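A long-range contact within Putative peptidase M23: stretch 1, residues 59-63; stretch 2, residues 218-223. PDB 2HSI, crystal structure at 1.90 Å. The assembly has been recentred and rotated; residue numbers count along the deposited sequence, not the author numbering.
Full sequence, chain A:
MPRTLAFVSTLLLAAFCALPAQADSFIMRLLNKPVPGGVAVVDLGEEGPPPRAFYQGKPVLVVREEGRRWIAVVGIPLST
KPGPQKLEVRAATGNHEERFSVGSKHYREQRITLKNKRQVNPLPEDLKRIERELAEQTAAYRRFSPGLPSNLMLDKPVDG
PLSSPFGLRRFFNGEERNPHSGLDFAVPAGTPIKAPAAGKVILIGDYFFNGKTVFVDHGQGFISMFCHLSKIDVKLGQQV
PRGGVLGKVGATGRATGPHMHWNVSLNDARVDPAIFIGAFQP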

ATOM      1  N   PRO A  59       2.220  -6.705 -11.537  1.00 17.26           N
ATOM      2  CA  PRO A  59       3.584  -6.167 -11.419  1.00 14.63           C
ATOM      3  C   PRO A  59       3.946  -5.797  -9.981  1.00 18.42           C
ATOM      4  O   PRO A  59       3.100  -5.289  -9.234  1.00 18.33           O
ATOM      5  CB  PRO A  59       3.559  -4.936 -12.344  1.00 18.17           C
ATOM      6  CG  PRO A  59       2.138  -4.548 -12.430  1.00 18.31           C
ATOM      7  CD  PRO A  59       1.363  -5.833 -12.361  1.00 22.64           C
ATOM      8  N   VAL A  60       5.201  -6.058  -9.613  1.00 14.36           N
ATOM      9  CA  VAL A  60       5.685  -5.970  -8.245  1.00 16.21           C
ATOM     10  C   VAL A  60       6.819  -4.937  -8.124  1.00 13.34           C
ATOM     11  O   VAL A  60       7.615  -4.787  -9.050  1.00 18.18           O
ATOM     12  CB  VAL A  60       6.177  -7.381  -7.779  1.00 15.70           C
ATOM     13  CG1 VAL A  60       7.000  -7.326  -6.517  1.00 22.70           C
ATOM     14  CG2 VAL A  60       4.998  -8.311  -7.612  1.00 16.50           C
ATOM     15  N   LEU A  61       6.862  -4.241  -6.985  1.00 12.95           N
ATOM     16  CA  LEU A  61       7.926  -3.281  -6.626  1.00 14.85           C
ATOM     17  C   LEU A  61       9.316  -3.925  -6.603  1.00 16.60           C
ATOM     18  O   LEU A  61       9.556  -4.918  -5.899  1.00 16.86           O
ATOM     19  CB  LEU A  61       7.626  -2.648  -5.261  1.00 16.34           C
ATOM     20  CG  LEU A  61       8.683  -1.789  -4.541  1.00 12.83           C
ATOM     21  CD1 LEU A  61       9.041  -0.595  -5.386  1.00 16.52           C
ATOM     22  CD2 LEU A  61       8.182  -1.340  -3.177  1.00 15.55           C
ATOM     23  N   VAL A  62      10.219  -3.345  -7.385  1.00 14.58           N
ATOM     24  CA  VAL A  62      11.591  -3.834  -7.512  1.00 16.21           C
ATOM     25  C   VAL A  62      12.560  -2.704  -7.158  1.00 16.65           C
ATOM     26  O   VAL A  62      12.498  -1.611  -7.730  1.00 16.08           O
ATOM     27  CB  VAL A  62      11.864  -4.382  -8.946  1.00 14.03           C
ATOM     28  CG1 VAL A  62      13.333  -4.729  -9.132  1.00 15.42           C
ATOM     29  CG2 VAL A  62      10.992  -5.607  -9.257  1.00 12.37           C
ATOM     30  N   VAL A  63      13.439  -2.959  -6.194  1.00 16.11           N
ATOM     31  CA  VAL A  63      14.407  -1.957  -5.732  1.00 15.55           C
ATOM     32  C   VAL A  63      15.764  -2.624  -5.519  1.00 17.36           C
ATOM     33  O   VAL A  63      15.836  -3.835  -5.324  1.00 18.56           O
ATOM     34  CB  VAL A  63      13.962  -1.247  -4.405  1.00 17.86           C
ATOM     35  CG1 VAL A  63      12.640  -0.499  -4.574  1.00 21.25           C
ATOM     36  CG2 VAL A  63      13.860  -2.224  -3.227  1.00 22.46           C
ATOM     37  N   HIS A 218       3.042   5.888  -4.155  1.00 16.62           N
ATOM     38  CA  HIS A 218       4.466   6.035  -3.822  1.00 17.66           C
ATOM     39  C   HIS A 218       5.390   5.522  -4.928  1.00 17.54           C
ATOM     40  O   HIS A 218       6.585   5.757  -4.877  1.00 14.81           O
ATOM     41  CB  HIS A 218       4.807   5.385  -2.470  1.00 12.86           C
ATOM     42  CG  HIS A 218       3.858   5.756  -1.372  1.00 17.42           C
ATOM     43  ND1 HIS A 218       3.715   7.050  -0.919  1.00 15.01           N
ATOM     44  CD2 HIS A 218       2.989   5.008  -0.652  1.00 18.95           C
ATOM     45  CE1 HIS A 218       2.793   7.084   0.028  1.00 15.91           C
ATOM     46  NE2 HIS A 218       2.347   5.855   0.217  1.00 19.01           N
ATOM     47  N   GLY A 219       4.827   4.805  -5.900  1.00 15.85           N
ATOM     48  CA  GLY A 219       5.565   4.290  -7.049  1.00 12.88           C
ATOM     49  C   GLY A 219       5.558   2.770  -7.104  1.00 18.64           C
ATOM     50  O   GLY A 219       5.603   2.104  -6.071  1.00 13.40           O
ATOM     51  N   GLN A 220       5.492   2.228  -8.319  1.00 15.23           N
ATOM     52  CA  GLN A 220       5.565   0.777  -8.575  1.00 15.40           C
ATOM     53  C   GLN A 220       4.580  -0.040  -7.733  1.00 16.14           C
ATOM     54  O   GLN A 220       4.944  -1.035  -7.103  1.00 16.38           O
ATOM     55  CB  GLN A 220       7.007   0.243  -8.443  1.00 15.79           C
ATOM     56  CG  GLN A 220       7.972   0.791  -9.493  1.00 16.83           C
ATOM     57  CD  GLN A 220       9.275   0.020  -9.576  1.00 18.78           C
ATOM     58  OE1 GLN A 220       9.333  -1.181  -9.306  1.00 14.03           O
ATOM     59  NE2 GLN A 220      10.330   0.710  -9.987  1.00 22.29           N
ATOM     60  N   GLY A 221       3.338   0.419  -7.735  1.00 16.29           N
ATOM     61  CA  GLY A 221       2.240  -0.259  -7.062  1.00 15.92           C
ATOM     62  C   GLY A 221       2.158  -0.093  -5.558  1.00 18.19           C
ATOM     63  O   GLY A 221       1.217  -0.592  -4.937  1.00 14.02           O
ATOM     64  N   PHE A 222       3.151   0.583  -4.973  1.00 14.31           N
ATOM     65  CA  PHE A 222       3.213   0.836  -3.538  1.00 14.13           C
ATOM     66  C   PHE A 222       2.328   2.040  -3.274  1.00 19.15           C
ATOM     67  O   PHE A 222       2.680   3.161  -3.628  1.00 14.53           O
ATOM     68  CB  PHE A 222       4.661   1.131  -3.133  1.00 16.08           C
ATOM     69  CG  PHE A 222       4.902   1.241  -1.646  1.00 17.02           C
ATOM     70  CD1 PHE A 222       4.142   0.530  -0.723  1.00 14.02           C
ATOM     71  CD2 PHE A 222       5.973   2.017  -1.174  1.00 17.94           C
ATOM     72  CE1 PHE A 222       4.415   0.614   0.640  1.00 17.60           C
ATOM     73  CE2 PHE A 222       6.253   2.112   0.186  1.00 21.81           C
ATOM     74  CZ  PHE A 222       5.478   1.409   1.095  1.00 19.46           C
ATOM     75  N   ILE A 223       1.169   1.798  -2.671  1.00 13.86           N
ATOM     76  CA  ILE A 223       0.090   2.806  -2.623  1.00 15.14           C
ATOM     77  C   ILE A 223      -0.504   2.929  -1.210  1.00 20.13           C
ATOM     78  O   ILE A 223      -0.829   1.912  -0.575  1.00 20.53           O
ATOM     79  CB  ILE A 223      -1.013   2.466  -3.683  1.00 16.08           C
ATOM     80  CG1 ILE A 223      -0.482   2.694  -5.118  1.00 15.56           C
ATOM     81  CG2 ILE A 223      -2.340   3.264  -3.445  1.00 15.95           C
ATOM     82  CD1 ILE A 223      -1.277   2.022  -6.216  1.00 16.26           C
TER
HETATM   83  O   HOH W   1      13.057  -0.807 -10.329  1.00 18.29           O

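A tight turn can dock against a distant strand by spending one polar side chain on the strand's backbone and letting apolar atoms fill the space beside it. The contact between residues 218-223 and the strand 59-63 of this putative peptidase illustrates the principle, burying a modest 220 Å² across at least 158 positions of sequence.

His218 opens the second stretch without touching the first; its backbone N donates to Phe222 O (2.8 Å), helping to brace the turn that follows. Gly219 begins a type I' turn, closed by the hydrogen bond from Phe222 N to Gly219 O (3.1 Å). At its backbone angles a CB would be jammed against the preceding carbonyl oxygen, so glycine suits the position regardless of the neighbouring strand.

Gln220, with positive phi, does most of the work. Its CA-to-CB bond points toward the strand, and an m, t side chain runs out until OE1 accepts a nearly straight hydrogen bond from Val62 N (3.0 Å, 168°). The amide's other end is used as well: NE2 donates to a water (3.1 Å from NE2 to the water oxygen), and that water donates to Val62 O, 2.8 Å away. Glutamine thus offers both an acceptor and a donor. Its aliphatic part is not idle, since Gln220 CB packs 3.8 Å from Leu61 CD1, while Leu61 CB lies 3.6 Å from Gln220 O.

Gly221 also has positive phi, which favours glycine, and makes no contact of its own. At Phe222 the apolar patch continues: Leu61 CD2 approaches Phe222 CB at 4.3 Å, so that Leu61 lies against three residues of the turn, Gly219, Gln220 and Phe222, although the phenylalanine ring leads away. Leu61 and Phe222 are both buried, where their apolar side chains need no polar partner. Ile223 carries the chain out of reach.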